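Local coordinates for protein tyrosine aminotransferase (Leishmania infantum, PDB 4IX8) that probably uses pyridoxal 5'-phosphate to transfer the amino group of L-tyrosine to 2-oxoglutarate, as related aminotransferases do, at residues Val405-Gly408 with Glu409-Gly412; Glu430-Asp433 with Arg434-Phe438. All blocks are in the same frame, centred on the assembly; numbering follows the deposited sequence.

Contact 1. Residues Val405-Gly408 with Glu409-Gly412; sequences VLPG and EIFG
Between Pro407 and Ile410 the chain passes from a strand into a short 3-10 segment, and two backbone hydrogen bonds of the i to i+3 kind mark the change. Ile410 N donates a hydrogen bond to Pro407 O at 3.2 Å, and Phe411 N donates one to Gly408 O at 2.9 Å. Both are bent, the second at 145°. A third bond of this spacing, from Gly412 N to Glu409 O, carries the turn to its end. There Gly412 has a positive phi of 96°, a conformation open to glycine because it lacks a side chain to meet the carbonyl oxygen of Phe411.

The apolar contacts lie alongside these bonds. Leu406 and Phe411 cross at about a right angle, with the leucine at the rim of the ring: CB sits in the ring plane beside CE1, while CD1 comes to 3.9 Å from CZ. Phe411 has CG next to its own backbone N (chi1 -59°), which turns the ring back toward Leu406. Over one face of that ring lies CG2 of Ile410, offset toward the rim. The other branch of Ile410 turns to the proline, its CG1 resting 3.9 Å from Pro407 CG.

Among polar side chains, Glu409 sends its extended chain away from the turn, and its backbone N is held by Asp390 OD2 at the start of helix 390-401. That helix packs on Pro407 through Met391 and Tyr394, and helix 52-56 reaches Leu406 and Pro407 with Leu56. Phe411 touches Pro169 and Pro172 and bonds Ser170 by backbone, in the loop after strand 163-168. Leu406 and Gly408 pair by backbone with Arg418 and Phe416, so the turn begins the connection from strand 403-407 to its antiparallel neighbour, strand 416-420.

Contact 2. Residues Glu430-Asp433 with Arg434-Phe438; sequences EAVD and RIIEF
Arg434 reaches back one helical turn to Glu430, and the two side chains run side by side, pointing the same way. NH2 of Arg434 meets OE2 of Glu430 at 3.2 Å in an i to i+4 salt bridge with an N-H...O angle of 153°. The oxygen lies close to the guanidinium plane, but the nitrogen comes from above the carboxylate, the two planes being turned 81° apart. Glu430 has CG trans to its backbone N (chi1 -170°), and with the rest of its chain extended the carboxylate is carried forward to the arginine. The backbone bond from Arg434 N to Glu430 O is weak. NH1 of the same guanidinium bonds the carbonyl oxygens of Glu401 and Ser68, so several partners fix its rotation.

Ile435 follows on the buried flank. Its N bonds Ala431 O at 3.1 Å, and CG1 folds back close over that same oxygen. At Ile436 the backbone bond to Val432 O is shorter, 2.9 Å, and its side chain lies obliquely across the valine, CD1 standing 3.8 Å from Val432 CG1. Glu437 N makes an almost straight bond to Asp433 O, 3.0 Å long. The carboxylates of both form salt bridges outside the two segments, Asp433 OD1 with Arg356 and Glu437 OE2 with Arg441.

Phe438 closes the segment with a backbone bond to Arg434 O, while its ring turns to helix 390-401 and meets Phe393 edge to face. All of this is one amphipathic run of helix 425-442: Glu430, Ala431 and Arg434 touch Leu70 of strand 70-71, Ile435 and Ile436 reach Leu357 and His360 in the loop after helix 337-355, and Phe438 packs against helix 390-401.

Going from the N terminus, the chain comes to contact 1 first, after helix 390-401 and along strand 403-407, where it rounds the turn toward strand 416-420. Strand 416-420 then runs back antiparallel, and the chain enters helix 425-442, which holds contact 2. Each contact closes only a local turn, one 3-10 and one alpha-helical; they follow in series and neither crosses nor encloses the other. The centres of contact 1 and contact 2 are about 19 Å apart. Helix 390-401 is common ground: Asp390, Met391 and Tyr394 meet contact 1, while Phe393, Lys396 and Leu397 meet contact 2. Contact 1 ends a strand of the five-stranded mixed sheet; contact 2 touches its edge strand 70-71.

Contact 1. Residues Val405-Gly408 with Glu409-Gly412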
loop_
_atom_site.group_PDB
_atom_site.type_symbol
_atom_site.label_atom_id
_atom_site.label_comp_id
_atom_site.label_asym_id
_atom_site.label_seq_id
_atom_site.Cartn_x
_atom_site.Cartn_y
_atom_site.Cartn_z
ATOM N N VAL A 405 -23.509 -12.584 -8.168
ATOM C CA VAL A 405 -23.482 -11.149 -8.384
ATOM C C VAL A 405 -23.120 -10.523 -7.030
ATOM O O VAL A 405 -22.697 -11.235 -6.126
ATOM C CB VAL A 405 -24.816 -10.617 -8.924
ATOM C CG1 VAL A 405 -25.077 -11.211 -10.300
ATOM C CG2 VAL A 405 -25.983 -10.929 -7.967
ATOM N N LEU A 406 -23.188 -9.199 -6.921
ATOM C CA LEU A 406 -22.964 -8.523 -5.643
ATOM C C LEU A 406 -24.203 -7.706 -5.353
ATOM O O LEU A 406 -24.655 -6.967 -6.209
ATOM C CB LEU A 406 -21.725 -7.620 -5.666
ATOM C CG LEU A 406 -20.360 -8.321 -5.696
ATOM C CD1 LEU A 406 -19.253 -7.293 -5.805
ATOM C CD2 LEU A 406 -20.170 -9.199 -4.462
ATOM N N PRO A 407 -24.730 -7.806 -4.132
ATOM C CA PRO A 407 -25.868 -6.975 -3.754
ATOM C C PRO A 407 -25.438 -5.532 -3.603
ATOM O O PRO A 407 -24.315 -5.317 -3.126
ATOM C CB PRO A 407 -26.290 -7.556 -2.409
ATOM C CG PRO A 407 -25.024 -8.142 -1.841
ATOM C CD PRO A 407 -24.267 -8.654 -3.016
ATOM N N GLY A 408 -26.289 -4.578 -3.989
ATOM C CA GLY A 408 -25.941 -3.160 -3.960
ATOM C C GLY A 408 -25.760 -2.562 -2.591
ATOM O O GLY A 408 -25.181 -1.475 -2.446
ATOM N N GLU A 409 -26.285 -3.265 -1.593
ATOM C CA GLU A 409 -26.036 -2.973 -0.176
ATOM C C GLU A 409 -24.544 -2.720 0.075
ATOM O O GLU A 409 -24.155 -1.745 0.683
ATOM C CB GLU A 409 -26.506 -4.155 0.661
ATOM C CG GLU A 409 -27.023 -3.834 2.024
ATOM C CD GLU A 409 -27.388 -5.100 2.801
ATOM O OE1 GLU A 409 -26.628 -5.415 3.753
ATOM O OE2 GLU A 409 -28.388 -5.789 2.449
ATOM N N ILE A 410 -23.710 -3.609 -0.444
ATOM C CA ILE A 410 -22.260 -3.524 -0.327
ATOM C C ILE A 410 -21.711 -2.161 -0.731
ATOM O O ILE A 410 -20.659 -1.753 -0.251
ATOM C CB ILE A 410 -21.599 -4.633 -1.222
ATOM C CG1 ILE A 410 -21.963 -6.004 -0.687
ATOM C CG2 ILE A 410 -20.109 -4.536 -1.279
ATOM C CD1 ILE A 410 -21.609 -6.230 0.772
ATOM N N PHE A 411 -22.392 -1.504 -1.665
ATOM C CA PHE A 411 -21.928 -0.267 -2.241
ATOM C C PHE A 411 -22.702 0.924 -1.714
ATOM O O PHE A 411 -22.533 2.023 -2.226
ATOM C CB PHE A 411 -22.045 -0.307 -3.769
ATOM C CG PHE A 411 -21.259 -1.417 -4.426
ATOM C CD1 PHE A 411 -21.828 -2.675 -4.635
ATOM C CD2 PHE A 411 -19.940 -1.200 -4.843
ATOM C CE1 PHE A 411 -21.124 -3.692 -5.257
ATOM C CE2 PHE A 411 -19.212 -2.212 -5.450
ATOM C CZ PHE A 411 -19.801 -3.472 -5.658
ATOM N N GLY A 412 -23.604 0.700 -0.754
ATOM C CA GLY A 412 -24.385 1.782 -0.165
ATOM C C GLY A 412 -25.774 2.022 -0.746
ATOM O O GLY A 412 -26.429 3.018 -0.393
#

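Contact 2. Residues Glu430-Asp433 with Arg434-Phe438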
loop_
_atom_site.group_PDB
_atom_site.type_symbol
_atom_site.label_atom_id
_atom_site.label_comp_id
_atom_site.label_asym_id
_atom_site.label_seq_id
_atom_site.Cartn_x
_atom_site.Cartn_y
_atom_site.Cartn_z
ATOM N N GLU A 430 -24.452 -17.254 -20.925
ATOM C CA GLU A 430 -24.893 -18.374 -20.123
ATOM C C GLU A 430 -25.453 -17.916 -18.776
ATOM O O GLU A 430 -26.450 -18.445 -18.301
ATOM C CB GLU A 430 -23.742 -19.339 -19.880
ATOM C CG GLU A 430 -24.188 -20.646 -19.244
ATOM C CD GLU A 430 -23.061 -21.669 -19.113
ATOM O OE1 GLU A 430 -21.904 -21.371 -19.499
ATOM O OE2 GLU A 430 -23.354 -22.802 -18.676
ATOM N N ALA A 431 -24.857 -16.892 -18.188
ATOM C CA ALA A 431 -25.251 -16.484 -16.846
ATOM C C ALA A 431 -26.594 -15.738 -16.888
ATOM O O ALA A 431 -27.444 -15.891 -16.002
ATOM C CB ALA A 431 -24.181 -15.629 -16.223
ATOM N N VAL A 432 -26.761 -14.911 -17.912
ATOM C CA VAL A 432 -28.017 -14.205 -18.145
ATOM C C VAL A 432 -29.172 -15.167 -18.360
ATOM O O VAL A 432 -30.289 -14.884 -17.920
ATOM C CB VAL A 432 -27.893 -13.252 -19.346
ATOM C CG1 VAL A 432 -29.259 -12.817 -19.865
ATOM C CG2 VAL A 432 -27.047 -12.037 -18.956
ATOM N N ASP A 433 -28.925 -16.283 -19.055
ATOM C CA ASP A 433 -29.986 -17.274 -19.265
ATOM C C ASP A 433 -30.463 -17.791 -17.909
ATOM O O ASP A 433 -31.662 -17.918 -17.677
ATOM C CB ASP A 433 -29.514 -18.473 -20.130
ATOM C CG ASP A 433 -29.228 -18.105 -21.592
ATOM O OD1 ASP A 433 -29.723 -17.070 -22.057
ATOM O OD2 ASP A 433 -28.501 -18.854 -22.288
ATOM N N ARG A 434 -29.525 -18.061 -16.999
ATOM C CA ARG A 434 -29.883 -18.621 -15.695
ATOM C C ARG A 434 -30.618 -17.618 -14.820
ATOM O O ARG A 434 -31.487 -17.984 -14.019
ATOM C CB ARG A 434 -28.640 -19.111 -14.975
ATOM C CG ARG A 434 -27.955 -20.289 -15.670
ATOM C CD ARG A 434 -26.885 -20.841 -14.735
ATOM N NE ARG A 434 -25.820 -21.560 -15.421
ATOM C CZ ARG A 434 -24.699 -21.973 -14.833
ATOM N NH1 ARG A 434 -24.494 -21.732 -13.543
ATOM N NH2 ARG A 434 -23.785 -22.631 -15.543
ATOM N N ILE A 435 -30.309 -16.348 -15.041
ATOM C CA ILE A 435 -30.931 -15.274 -14.317
ATOM C C ILE A 435 -32.374 -15.119 -14.786
ATOM O O ILE A 435 -33.288 -14.945 -13.977
ATOM C CB ILE A 435 -30.165 -13.997 -14.531
ATOM C CG1 ILE A 435 -28.825 -14.106 -13.807
ATOM C CG2 ILE A 435 -30.928 -12.801 -13.951
ATOM C CD1 ILE A 435 -27.819 -13.122 -14.229
ATOM N N ILE A 436 -32.580 -15.208 -16.094
ATOM C CA ILE A 436 -33.916 -15.161 -16.649
ATOM C C ILE A 436 -34.759 -16.298 -16.123
ATOM O O ILE A 436 -35.855 -16.106 -15.626
ATOM C CB ILE A 436 -33.850 -15.227 -18.157
ATOM C CG1 ILE A 436 -33.239 -13.923 -18.673
ATOM C CG2 ILE A 436 -35.232 -15.484 -18.771
ATOM C CD1 ILE A 436 -32.897 -13.975 -20.135
ATOM N N GLU A 437 -34.242 -17.499 -16.261
ATOM C CA GLU A 437 -34.918 -18.667 -15.748
ATOM C C GLU A 437 -35.180 -18.493 -14.258
ATOM O O GLU A 437 -36.238 -18.835 -13.758
ATOM C CB GLU A 437 -34.070 -19.891 -16.035
ATOM C CG GLU A 437 -34.506 -21.157 -15.380
ATOM C CD GLU A 437 -33.375 -22.145 -15.410
ATOM O OE1 GLU A 437 -32.861 -22.378 -16.527
ATOM O OE2 GLU A 437 -32.964 -22.630 -14.326
ATOM N N PHE A 438 -34.214 -17.931 -13.552
ATOM C CA PHE A 438 -34.329 -17.790 -12.112
ATOM C C PHE A 438 -35.465 -16.836 -11.726
ATOM O O PHE A 438 -36.243 -17.098 -10.802
ATOM C CB PHE A 438 -33.013 -17.286 -11.553
ATOM C CG PHE A 438 -33.085 -16.866 -10.125
ATOM C CD1 PHE A 438 -33.023 -17.797 -9.119
ATOM C CD2 PHE A 438 -33.192 -15.555 -9.794
ATOM C CE1 PHE A 438 -33.071 -17.424 -7.814
ATOM C CE2 PHE A 438 -33.237 -15.176 -8.477
ATOM C CZ PHE A 438 -33.185 -16.119 -7.491
#